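Local coordinates for protein polyketide synthase (Lyngbya majuscula 19L, PDB 3QIT) that acts as the thioesterase domain of curacin A biosynthesis, a decarboxylating alpha/beta hydrolase that forms the terminal alkene of the product, at residues H26-I32 and G53-P59; A41-V45 and H272-A276; F81-D86 and L108-I112; V237-S242 and G267-L271. One frame throughout, in Å; residues are numbered along the deposited sequence.

Interaction 1. Residues H26-I32 and G53-P59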
loop_
_atom_site.group_PDB
_atom_site.type_symbol
_atom_site.label_atom_id
_atom_site.label_comp_id
_atom_site.label_asym_id
_atom_site.label_seq_id
_atom_site.Cartn_x
_atom_site.Cartn_y
_atom_site.Cartn_z
ATOM N N HIS B 26 19.350 -21.880 -19.061
ATOM C CA HIS B 26 20.620 -21.272 -18.676
ATOM C C HIS B 26 20.503 -20.473 -17.368
ATOM O O HIS B 26 19.390 -20.080 -16.992
ATOM C CB HIS B 26 21.145 -20.375 -19.805
ATOM C CG HIS B 26 21.659 -21.128 -20.997
ATOM N ND1 HIS B 26 22.049 -20.499 -22.162
ATOM C CD2 HIS B 26 21.837 -22.458 -21.209
ATOM C CE1 HIS B 26 22.456 -21.408 -23.035
ATOM N NE2 HIS B 26 22.329 -22.603 -22.485
ATOM N N PRO B 27 21.645 -20.219 -16.679
ATOM C CA PRO B 27 21.609 -19.509 -15.392
ATOM C C PRO B 27 20.986 -18.136 -15.545
ATOM O O PRO B 27 21.210 -17.470 -16.555
ATOM C CB PRO B 27 23.092 -19.359 -15.007
ATOM C CG PRO B 27 23.807 -20.397 -15.784
ATOM C CD PRO B 27 22.989 -20.744 -16.990
ATOM N N VAL B 28 20.239 -17.717 -14.526
ATOM C CA VAL B 28 19.406 -16.517 -14.633
ATOM C C VAL B 28 20.128 -15.241 -14.207
ATOM O O VAL B 28 20.797 -15.202 -13.172
ATOM C CB VAL B 28 18.100 -16.685 -13.813
ATOM C CG1 VAL B 28 17.329 -15.326 -13.723
ATOM C CG2 VAL B 28 17.227 -17.797 -14.419
ATOM N N VAL B 29 19.941 -14.187 -14.999
ATOM C CA VAL B 29 20.231 -12.821 -14.566
ATOM C C VAL B 29 18.882 -12.119 -14.468
ATOM O O VAL B 29 18.196 -11.950 -15.472
ATOM C CB VAL B 29 21.139 -12.064 -15.546
ATOM C CG1 VAL B 29 21.469 -10.636 -15.049
ATOM C CG2 VAL B 29 22.478 -12.830 -15.739
ATOM N N LEU B 30 18.515 -11.738 -13.255
ATOM C CA LEU B 30 17.235 -11.067 -13.022
ATOM C C LEU B 30 17.503 -9.553 -12.925
ATOM O O LEU B 30 18.261 -9.114 -12.063
ATOM C CB LEU B 30 16.581 -11.614 -11.753
ATOM C CG LEU B 30 15.290 -10.919 -11.260
ATOM C CD1 LEU B 30 14.209 -11.029 -12.329
ATOM C CD2 LEU B 30 14.832 -11.611 -9.996
ATOM N N CYS B 31 16.866 -8.769 -13.801
ATOM C CA CYS B 31 17.118 -7.319 -13.923
ATOM C C CYS B 31 15.831 -6.551 -13.573
ATOM O O CYS B 31 14.767 -6.842 -14.123
ATOM C CB CYS B 31 17.473 -6.942 -15.357
ATOM S SG CYS B 31 18.947 -7.824 -15.979
ATOM N N ILE B 32 15.961 -5.558 -12.694
ATOM C CA ILE B 32 14.818 -4.751 -12.240
ATOM C C ILE B 32 15.008 -3.306 -12.731
ATOM O O ILE B 32 15.965 -2.599 -12.314
ATOM C CB ILE B 32 14.679 -4.775 -10.670
ATOM C CG1 ILE B 32 14.744 -6.216 -10.117
ATOM C CG2 ILE B 32 13.377 -4.060 -10.221
ATOM C CD1 ILE B 32 13.641 -7.141 -10.617
ATOM N N GLY B 53 25.486 -17.322 -22.763
ATOM C CA GLY B 53 24.823 -18.480 -22.147
ATOM C C GLY B 53 24.099 -18.201 -20.839
ATOM O O GLY B 53 24.035 -19.067 -19.952
ATOM N N TYR B 54 23.535 -16.998 -20.742
ATOM C CA TYR B 54 22.674 -16.616 -19.617
ATOM C C TYR B 54 21.262 -16.454 -20.105
ATOM O O TYR B 54 21.045 -16.168 -21.294
ATOM C CB TYR B 54 23.147 -15.331 -18.936
ATOM C CG TYR B 54 24.400 -15.568 -18.140
ATOM C CD1 TYR B 54 25.650 -15.490 -18.751
ATOM C CD2 TYR B 54 24.336 -15.948 -16.803
ATOM C CE1 TYR B 54 26.809 -15.745 -18.040
ATOM C CE2 TYR B 54 25.507 -16.194 -16.070
ATOM C CZ TYR B 54 26.735 -16.092 -16.707
ATOM O OH TYR B 54 27.905 -16.344 -16.017
ATOM N N ARG B 55 20.335 -16.717 -19.190
ATOM C CA ARG B 55 18.907 -16.450 -19.342
ATOM C C ARG B 55 18.648 -15.125 -18.602
ATOM O O ARG B 55 18.742 -15.053 -17.382
ATOM C CB ARG B 55 18.096 -17.605 -18.736
ATOM C CG ARG B 55 16.580 -17.377 -18.677
ATOM C CD ARG B 55 15.951 -17.298 -20.044
ATOM N NE ARG B 55 14.490 -17.362 -19.904
ATOM C CZ ARG B 55 13.637 -17.447 -20.920
ATOM N NH1 ARG B 55 14.085 -17.465 -22.158
ATOM N NH2 ARG B 55 12.325 -17.480 -20.691
ATOM N N VAL B 56 18.352 -14.070 -19.357
ATOM C CA VAL B 56 18.138 -12.757 -18.741
ATOM C C VAL B 56 16.623 -12.540 -18.640
ATOM O O VAL B 56 15.902 -12.691 -19.611
ATOM C CB VAL B 56 18.778 -11.624 -19.584
ATOM C CG1 VAL B 56 18.628 -10.300 -18.889
ATOM C CG2 VAL B 56 20.283 -11.942 -19.883
ATOM N N VAL B 57 16.164 -12.206 -17.444
ATOM C CA VAL B 57 14.742 -12.026 -17.194
ATOM C C VAL B 57 14.557 -10.623 -16.599
ATOM O O VAL B 57 15.202 -10.273 -15.612
ATOM C CB VAL B 57 14.219 -13.081 -16.190
ATOM C CG1 VAL B 57 12.773 -12.783 -15.810
ATOM C CG2 VAL B 57 14.329 -14.495 -16.762
ATOM N N ALA B 58 13.663 -9.827 -17.205
ATOM C CA ALA B 58 13.419 -8.468 -16.763
ATOM C C ALA B 58 11.897 -8.277 -16.692
ATOM O O ALA B 58 11.266 -8.034 -17.708
ATOM C CB ALA B 58 14.068 -7.444 -17.739
ATOM N N PRO B 59 11.318 -8.356 -15.494
ATOM C CA PRO B 59 9.862 -8.131 -15.337
ATOM C C PRO B 59 9.534 -6.675 -15.564
ATOM O O PRO B 59 10.331 -5.786 -15.222
ATOM C CB PRO B 59 9.597 -8.477 -13.869
ATOM C CG PRO B 59 10.910 -8.339 -13.204
ATOM C CD PRO B 59 11.957 -8.698 -14.208
HETATM O O HOH W 1 21.195 -18.162 -23.234
HETATM O O HOH W 2 13.005 -5.039 -15.271
#

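Interaction 2. Residues A41-V45 and H272-A276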
loop_
_atom_site.group_PDB
_atom_site.type_symbol
_atom_site.label_atom_id
_atom_site.label_comp_id
_atom_site.label_asym_id
_atom_site.label_seq_id
_atom_site.Cartn_x
_atom_site.Cartn_y
_atom_site.Cartn_z
ATOM N N ALA B 41 13.932 -2.119 -21.553
ATOM C CA ALA B 41 15.026 -1.148 -21.441
ATOM C C ALA B 41 16.373 -1.831 -21.160
ATOM O O ALA B 41 17.418 -1.216 -21.322
ATOM C CB ALA B 41 14.707 -0.081 -20.328
ATOM N N TRP B 42 16.324 -3.094 -20.728
ATOM C CA TRP B 42 17.535 -3.865 -20.441
ATOM C C TRP B 42 18.121 -4.522 -21.667
ATOM O O TRP B 42 19.148 -5.179 -21.554
ATOM C CB TRP B 42 17.237 -4.961 -19.400
ATOM C CG TRP B 42 17.078 -4.412 -17.999
ATOM C CD1 TRP B 42 15.907 -4.236 -17.320
ATOM C CD2 TRP B 42 18.125 -3.928 -17.151
ATOM N NE1 TRP B 42 16.167 -3.695 -16.073
ATOM C CE2 TRP B 42 17.522 -3.495 -15.950
ATOM C CE3 TRP B 42 19.524 -3.831 -17.286
ATOM C CZ2 TRP B 42 18.270 -2.980 -14.867
ATOM C CZ3 TRP B 42 20.268 -3.320 -16.210
ATOM C CH2 TRP B 42 19.636 -2.885 -15.020
ATOM N N GLN B 43 17.500 -4.349 -22.834
ATOM C CA GLN B 43 17.889 -5.167 -24.004
ATOM C C GLN B 43 19.370 -5.069 -24.377
ATOM O O GLN B 43 19.998 -6.078 -24.731
ATOM C CB GLN B 43 17.028 -4.813 -25.213
ATOM C CG GLN B 43 17.413 -5.620 -26.460
ATOM C CD GLN B 43 16.249 -5.830 -27.383
ATOM O OE1 GLN B 43 15.469 -6.751 -27.197
ATOM N NE2 GLN B 43 16.138 -4.997 -28.399
ATOM N N GLU B 44 19.918 -3.860 -24.347
ATOM C CA GLU B 44 21.316 -3.666 -24.735
ATOM C C GLU B 44 22.307 -4.339 -23.787
ATOM O O GLU B 44 23.390 -4.739 -24.216
ATOM C CB GLU B 44 21.624 -2.186 -24.961
ATOM C CG GLU B 44 21.018 -1.651 -26.289
ATOM C CD GLU B 44 21.529 -2.418 -27.523
ATOM O OE1 GLU B 44 22.763 -2.473 -27.743
ATOM O OE2 GLU B 44 20.701 -2.985 -28.270
ATOM N N VAL B 45 21.943 -4.449 -22.507
ATOM C CA VAL B 45 22.686 -5.293 -21.559
ATOM C C VAL B 45 22.421 -6.801 -21.768
ATOM O O VAL B 45 23.338 -7.631 -21.655
ATOM C CB VAL B 45 22.353 -4.893 -20.096
ATOM C CG1 VAL B 45 23.096 -5.791 -19.087
ATOM C CG2 VAL B 45 22.670 -3.394 -19.852
ATOM N N HIS B 272 22.465 1.552 -18.139
ATOM C CA HIS B 272 21.914 0.456 -18.923
ATOM C C HIS B 272 21.834 0.799 -20.409
ATOM O O HIS B 272 21.755 -0.101 -21.252
ATOM C CB HIS B 272 20.539 0.022 -18.367
ATOM C CG HIS B 272 19.518 1.112 -18.352
ATOM N ND1 HIS B 272 19.750 2.342 -17.769
ATOM C CD2 HIS B 272 18.252 1.155 -18.828
ATOM C CE1 HIS B 272 18.673 3.096 -17.898
ATOM N NE2 HIS B 272 17.752 2.397 -18.536
ATOM N N ILE B 273 21.915 2.097 -20.731
ATOM C CA ILE B 273 21.940 2.535 -22.122
ATOM C C ILE B 273 23.347 3.054 -22.473
ATOM O O ILE B 273 23.919 2.659 -23.505
ATOM C CB ILE B 273 20.894 3.649 -22.388
ATOM C CG1 ILE B 273 19.509 3.218 -21.875
ATOM C CG2 ILE B 273 20.868 4.037 -23.874
ATOM C CD1 ILE B 273 19.011 1.903 -22.427
ATOM N N ASP B 274 23.892 3.906 -21.605
ATOM C CA ASP B 274 25.166 4.624 -21.839
ATOM C C ASP B 274 26.366 3.689 -21.921
ATOM O O ASP B 274 27.324 3.953 -22.644
ATOM C CB ASP B 274 25.467 5.585 -20.673
ATOM C CG ASP B 274 24.612 6.841 -20.685
ATOM O OD1 ASP B 274 23.639 6.917 -21.465
ATOM O OD2 ASP B 274 24.924 7.752 -19.886
ATOM N N ALA B 275 26.322 2.621 -21.137
ATOM C CA ALA B 275 27.492 1.743 -20.922
ATOM C C ALA B 275 27.046 0.276 -20.895
ATOM O O ALA B 275 27.514 -0.517 -20.063
ATOM C CB ALA B 275 28.157 2.113 -19.598
ATOM N N ALA B 276 26.127 -0.065 -21.793
ATOM C CA ALA B 276 25.448 -1.370 -21.738
ATOM C C ALA B 276 26.445 -2.532 -21.850
ATOM O O ALA B 276 26.396 -3.474 -21.056
ATOM C CB ALA B 276 24.393 -1.459 -22.811
HETATM O O HOH W 3 19.890 -1.947 -22.154
#

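Interaction 3. Residues F81-D86 and L108-I112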
loop_
_atom_site.group_PDB
_atom_site.type_symbol
_atom_site.label_atom_id
_atom_site.label_comp_id
_atom_site.label_asym_id
_atom_site.label_seq_id
_atom_site.Cartn_x
_atom_site.Cartn_y
_atom_site.Cartn_z
ATOM N N PHE B 81 5.558 -3.574 -5.169
ATOM C CA PHE B 81 6.638 -3.970 -6.096
ATOM C C PHE B 81 7.538 -5.053 -5.517
ATOM O O PHE B 81 8.011 -5.944 -6.254
ATOM C CB PHE B 81 7.488 -2.762 -6.525
ATOM C CG PHE B 81 6.720 -1.730 -7.336
ATOM C CD1 PHE B 81 5.879 -2.120 -8.384
ATOM C CD2 PHE B 81 6.888 -0.368 -7.095
ATOM C CE1 PHE B 81 5.189 -1.189 -9.145
ATOM C CE2 PHE B 81 6.186 0.587 -7.850
ATOM C CZ PHE B 81 5.336 0.177 -8.886
ATOM N N LEU B 82 7.823 -4.979 -4.219
ATOM C CA LEU B 82 8.654 -6.007 -3.594
ATOM C C LEU B 82 7.972 -7.368 -3.630
ATOM O O LEU B 82 8.605 -8.375 -3.920
ATOM C CB LEU B 82 8.995 -5.625 -2.160
ATOM C CG LEU B 82 10.079 -4.566 -2.068
ATOM C CD1 LEU B 82 10.271 -4.155 -0.611
ATOM C CD2 LEU B 82 11.381 -5.065 -2.685
ATOM N N ALA B 83 6.670 -7.396 -3.348
ATOM C CA ALA B 83 5.928 -8.650 -3.397
ATOM C C ALA B 83 5.919 -9.219 -4.818
ATOM O O ALA B 83 5.930 -10.439 -5.012
ATOM C CB ALA B 83 4.464 -8.445 -2.871
ATOM N N GLN B 84 5.800 -8.334 -5.810
ATOM C CA GLN B 84 5.813 -8.719 -7.208
ATOM C C GLN B 84 7.158 -9.362 -7.549
ATOM O O GLN B 84 7.189 -10.402 -8.205
ATOM C CB GLN B 84 5.591 -7.476 -8.112
ATOM C CG GLN B 84 5.521 -7.809 -9.599
ATOM C CD GLN B 84 5.593 -6.570 -10.513
ATOM O OE1 GLN B 84 5.524 -5.412 -10.065
ATOM N NE2 GLN B 84 5.718 -6.831 -11.811
ATOM N N ILE B 85 8.258 -8.712 -7.152
ATOM C CA ILE B 85 9.600 -9.291 -7.414
ATOM C C ILE B 85 9.798 -10.654 -6.689
ATOM O O ILE B 85 10.321 -11.594 -7.279
ATOM C CB ILE B 85 10.727 -8.309 -7.090
ATOM C CG1 ILE B 85 10.655 -7.113 -8.032
ATOM C CG2 ILE B 85 12.129 -8.990 -7.195
ATOM C CD1 ILE B 85 11.418 -5.911 -7.544
ATOM N N ASP B 86 9.362 -10.747 -5.436
ATOM C CA ASP B 86 9.389 -12.026 -4.678
ATOM C C ASP B 86 8.615 -13.106 -5.445
ATOM O O ASP B 86 9.080 -14.248 -5.580
ATOM C CB ASP B 86 8.773 -11.829 -3.294
ATOM C CG ASP B 86 9.226 -12.874 -2.259
ATOM O OD1 ASP B 86 10.355 -13.417 -2.362
ATOM O OD2 ASP B 86 8.448 -13.119 -1.308
ATOM N N LEU B 108 14.879 -1.596 -4.956
ATOM C CA LEU B 108 14.065 -2.818 -4.817
ATOM C C LEU B 108 14.917 -4.079 -4.718
ATOM O O LEU B 108 14.611 -4.988 -3.936
ATOM C CB LEU B 108 13.018 -2.955 -5.932
ATOM C CG LEU B 108 11.927 -1.869 -5.859
ATOM C CD1 LEU B 108 11.203 -1.772 -7.233
ATOM C CD2 LEU B 108 10.926 -2.157 -4.747
ATOM N N ALA B 109 15.980 -4.111 -5.509
ATOM C CA ALA B 109 16.917 -5.221 -5.488
ATOM C C ALA B 109 17.560 -5.352 -4.120
ATOM O O ALA B 109 17.705 -6.469 -3.625
ATOM C CB ALA B 109 17.971 -5.049 -6.568
ATOM N N THR B 110 17.940 -4.236 -3.494
ATOM C CA THR B 110 18.540 -4.324 -2.145
ATOM C C THR B 110 17.554 -4.903 -1.129
ATOM O O THR B 110 17.929 -5.674 -0.237
ATOM C CB THR B 110 19.110 -2.980 -1.581
ATOM O OG1 THR B 110 18.061 -2.024 -1.369
ATOM C CG2 THR B 110 20.159 -2.395 -2.500
ATOM N N ALA B 111 16.298 -4.523 -1.248
ATOM C CA ALA B 111 15.310 -5.002 -0.308
ATOM C C ALA B 111 15.077 -6.490 -0.486
ATOM O O ALA B 111 15.082 -7.252 0.491
ATOM C CB ALA B 111 14.024 -4.202 -0.428
ATOM N N ILE B 112 14.963 -6.935 -1.724
ATOM C CA ILE B 112 14.727 -8.371 -1.930
ATOM C C ILE B 112 15.945 -9.226 -1.533
ATOM O O ILE B 112 15.777 -10.292 -0.964
ATOM C CB ILE B 112 14.148 -8.702 -3.329
ATOM C CG1 ILE B 112 13.416 -10.059 -3.308
ATOM C CG2 ILE B 112 15.213 -8.748 -4.368
ATOM C CD1 ILE B 112 12.067 -10.049 -2.604
#

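Interaction 4. Residues V237-S242 and G267-L271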
loop_
_atom_site.group_PDB
_atom_site.type_symbol
_atom_site.label_atom_id
_atom_site.label_comp_id
_atom_site.label_asym_id
_atom_site.label_seq_id
_atom_site.Cartn_x
_atom_site.Cartn_y
_atom_site.Cartn_z
ATOM N N VAL B 237 27.629 -0.031 -8.690
ATOM C CA VAL B 237 28.036 0.480 -9.992
ATOM C C VAL B 237 27.565 1.916 -10.165
ATOM O O VAL B 237 26.381 2.208 -10.000
ATOM C CB VAL B 237 27.490 -0.394 -11.133
ATOM C CG1 VAL B 237 28.044 0.052 -12.495
ATOM C CG2 VAL B 237 27.757 -1.871 -10.849
ATOM N N TYR B 238 28.488 2.811 -10.502
ATOM C CA TYR B 238 28.128 4.224 -10.698
ATOM C C TYR B 238 28.590 4.757 -12.027
ATOM O O TYR B 238 29.581 4.284 -12.591
ATOM C CB TYR B 238 28.757 5.100 -9.625
ATOM C CG TYR B 238 28.513 4.659 -8.215
ATOM C CD1 TYR B 238 27.305 4.967 -7.560
ATOM C CD2 TYR B 238 29.495 3.978 -7.506
ATOM C CE1 TYR B 238 27.088 4.580 -6.224
ATOM C CE2 TYR B 238 29.281 3.572 -6.184
ATOM C CZ TYR B 238 28.080 3.884 -5.547
ATOM O OH TYR B 238 27.894 3.489 -4.242
ATOM N N GLY B 239 27.863 5.750 -12.530
ATOM C CA GLY B 239 28.285 6.479 -13.718
ATOM C C GLY B 239 29.269 7.578 -13.321
ATOM O O GLY B 239 29.028 8.346 -12.388
ATOM N N ASP B 240 30.379 7.671 -14.034
ATOM C CA ASP B 240 31.396 8.647 -13.661
ATOM C C ASP B 240 30.950 10.084 -13.930
ATOM O O ASP B 240 31.545 11.018 -13.399
ATOM C CB ASP B 240 32.767 8.326 -14.287
ATOM C CG ASP B 240 32.765 8.387 -15.804
ATOM O OD1 ASP B 240 31.696 8.583 -16.418
ATOM O OD2 ASP B 240 33.861 8.222 -16.388
ATOM N N SER B 241 29.903 10.256 -14.740
ATOM C CA SER B 241 29.303 11.588 -14.930
ATOM C C SER B 241 27.867 11.696 -14.387
ATOM O O SER B 241 27.168 12.687 -14.635
ATOM C CB SER B 241 29.408 12.064 -16.391
ATOM O OG SER B 241 28.722 11.200 -17.294
ATOM N N SER B 242 27.431 10.696 -13.626
ATOM C CA SER B 242 26.115 10.769 -12.977
ATOM C C SER B 242 26.118 11.792 -11.850
ATOM O O SER B 242 27.111 11.945 -11.134
ATOM C CB SER B 242 25.674 9.429 -12.408
ATOM O OG SER B 242 24.427 9.595 -11.721
ATOM N N GLY B 267 29.793 6.950 -18.109
ATOM C CA GLY B 267 28.445 7.367 -18.456
ATOM C C GLY B 267 27.756 8.081 -17.315
ATOM O O GLY B 267 28.337 8.276 -16.242
ATOM N N GLY B 268 26.510 8.475 -17.553
ATOM C CA GLY B 268 25.709 9.176 -16.545
ATOM C C GLY B 268 24.813 8.228 -15.758
ATOM O O GLY B 268 25.210 7.113 -15.450
ATOM N N HIS B 269 23.619 8.699 -15.394
ATOM C CA HIS B 269 22.711 7.914 -14.580
ATOM C C HIS B 269 22.226 6.670 -15.310
ATOM O O HIS B 269 22.029 5.602 -14.698
ATOM C CB HIS B 269 21.511 8.779 -14.173
ATOM C CG HIS B 269 20.493 8.043 -13.362
ATOM N ND1 HIS B 269 20.782 7.492 -12.129
ATOM C CD2 HIS B 269 19.185 7.784 -13.596
ATOM C CE1 HIS B 269 19.697 6.906 -11.651
ATOM N NE2 HIS B 269 18.713 7.079 -12.514
ATOM N N ASN B 270 22.053 6.804 -16.619
ATOM C CA ASN B 270 21.390 5.759 -17.390
ATOM C C ASN B 270 22.364 4.767 -18.004
ATOM O O ASN B 270 22.454 4.612 -19.225
ATOM C CB ASN B 270 20.478 6.416 -18.417
ATOM C CG ASN B 270 19.305 7.089 -17.757
ATOM O OD1 ASN B 270 18.558 6.450 -17.001
ATOM N ND2 ASN B 270 19.148 8.378 -18.004
ATOM N N LEU B 271 23.085 4.081 -17.127
ATOM C CA LEU B 271 24.172 3.187 -17.538
ATOM C C LEU B 271 23.708 1.978 -18.343
ATOM O O LEU B 271 24.460 1.431 -19.153
ATOM C CB LEU B 271 24.969 2.727 -16.315
ATOM C CG LEU B 271 25.865 3.752 -15.611
ATOM C CD1 LEU B 271 26.530 3.108 -14.392
ATOM C CD2 LEU B 271 26.925 4.340 -16.544
#

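Interaction 1. Residues H26-I32 and G53-P59
Strands 28-32 and 55-59 run parallel, their axes 4.6 Å apart at closest approach and inclined by 21°. Four backbone hydrogen bonds alternate between them in the usual parallel pattern: Arg55 N to Pro27 O (2.9 Å), Val29 N to Arg55 O (2.8 Å), Val57 N to Val29 O (2.8 Å) and Cys31 N to Val57 O (2.9 Å). Beyond them water 2 donates to Cys31 O and Pro59 O, both at 2.8 Å, and bridges the strands where direct pairing stops. At the other end water 1 joins His26 ND1 (2.7 Å) to Tyr54 O (2.8 Å). Gly53, at positive phi, ends helix 43-51 in a Schellman motif, two residues before strand 55-59. Val28, Leu30, Arg55 and Val57 share one face of the sheet; Leu30 CD1 lies 4.2 Å from Val57 CG1 and 3.7 Å from Pro59 CD. Val29 and Val56 point to the other, where Val29 CG2 meets Tyr54 CD2 at 3.8 Å. Arg55 leads outward to a hydrogen bond with Gly22 O. The pair forms the strands of a beta-alpha-beta unit: helix 43-51 packs on Val29 and Val56, strand 97-102 pairs with 28-32 on its far side, and strand 14-21 flanks 55-59.

Interaction 2. Residues A41-V45 and H272-A276
His272 turns the edge of its imidazole toward the face of the Trp42 indole, an edge-to-face pair with the six-membered ring of Trp42 and the His272 ring centred 5.9 Å apart and their planes at 52°. The imidazole also passes close to Ala41, with His272 CD2 3.5 Å from Ala41 O, while its NE2 is hydrogen-bonded to Glu37. Water 3 ties the backbones together: it donates to Ala41 O (2.7 Å) and His272 O (2.8 Å) and accepts from Val45 N at 3.3 Å, so the 3-10 turn and first turn of helix 43-51 are linked to helix 271-274. Farther along, Ala276 CB sits 3.6 Å from Glu44 CB and 3.9 Å from Val45 CG2. Trp42 also packs on His33 and His102, and His272 lies in helix 271-274, three residues after His269, the probable catalytic histidine. This is the C-terminal part of an alpha/beta hydrolase chain, where the segment after the histidine loop packs against the first helix beside the likely active site.

Interaction 3. Residues F81-D86 and L108-I112
Phe81 opens the contact on helix 78-91, its CB 3.9 Å from Leu108 CD1 while the ring leads away toward Leu61 and Leu213. One residue on, Leu82 reaches across with its end: CD2 lies 3.6 Å from Leu108 CD2, 3.6 Å from Ala111 CB and 3.5 Å from Leu108 O, so this methyl rests where one turn of helix 104-115 presents a small side chain. Ala83 and Gln84 face elsewhere; the amide of Gln84 is hydrogen-bonded to Asp60 O and Phe62 N. Ile85, a turn after Phe81, returns to the interface, with its CD1 3.7 Å from Leu108 CB and its CG2 4.2 Å from Ile112 CG2. Asp86 then borders the far end: its OD1 is 3.8 Å from Ile112 CD1, but the carboxylate makes its salt bridge with Arg116. The short helical segments cross at -64° with axes 10.0 Å apart, a distance filled by leucine and isoleucine side chains. Leu144 of the second subunit packs on Leu82 and Ala111, extending the apolar surface across the dimer. Helix 104-115 is the one that follows the presumed nucleophile elbow. Between the two segments all close side-chain pairs are apolar or carbon-to-oxygen contacts, which implies that van der Waals packing and burial hold the helices together, with polar bonds assigned to the margins.

Interaction 4. Residues V237-S242 and G267-L271
Hydrogen bonds gather round Gly267. Its N donates to Asp240 OD1 at 3.0 Å, and its carbonyl O accepts from Ser241 N at 2.9 Å; a weak and unsettled bond from Ser241 OG to the same Gly267 O measures 3.1 Å. The donors and acceptor on the first segment come from a type I beta turn, Gly239 to Ser242, that ends strand 234-239. Close backbone packing follows: Gly239 CA is 3.1 Å from Gly267 O and makes a CA-H...O contact of 3.6 Å with Gly268 O, and a side chain at Gly239 would clash with both carbonyls. At the backbone angles of Gly267 a CB would collide with the preceding carbonyl O. The apolar pair is Leu271 CD1 and Val237 CG1, 3.9 Å apart; Leu271 CD1 also packs on the backbone, 3.5 Å from Gly239 N. Outside both segments Glu127 is hydrogen-bonded to His269 ND1, Ser242 OG and Gly239 N, and the His269 side chain touches Ser103, consistent with a Ser103-His269-Glu127 catalytic triad, as in alpha/beta hydrolases. One main-chain bond and one from Gly267 N to the Asp240 carboxylate thus join the histidine-bearing loop to the turn, and Glu127 bonds to both turn and imidazole.

All four contacts lie in one alpha/beta hydrolase fold. Interaction 1 joins two parallel strands of the main sheet, and interaction 4, about 22 Å from it between centres, lies at the end of another strand of that sheet. Interaction 2 touches both: Trp42 packs on Cys31, Ile32 and Ala58 of interaction 1, and Asp274 OD2 is probably hydrogen-bonded to Gly268 N of interaction 4 at 2.9 Å. Interaction 3 meets interaction 1 through Ile32 and Ile85 but lies across the chain's centre from interactions 2 and 4. Interactions 1, 3 and 4 follow in series; interaction 2 crosses interaction 1, as 41-45 lies between 26-32 and 53-59, and spans the others, joining N- and C-terminal parts around the probable active site.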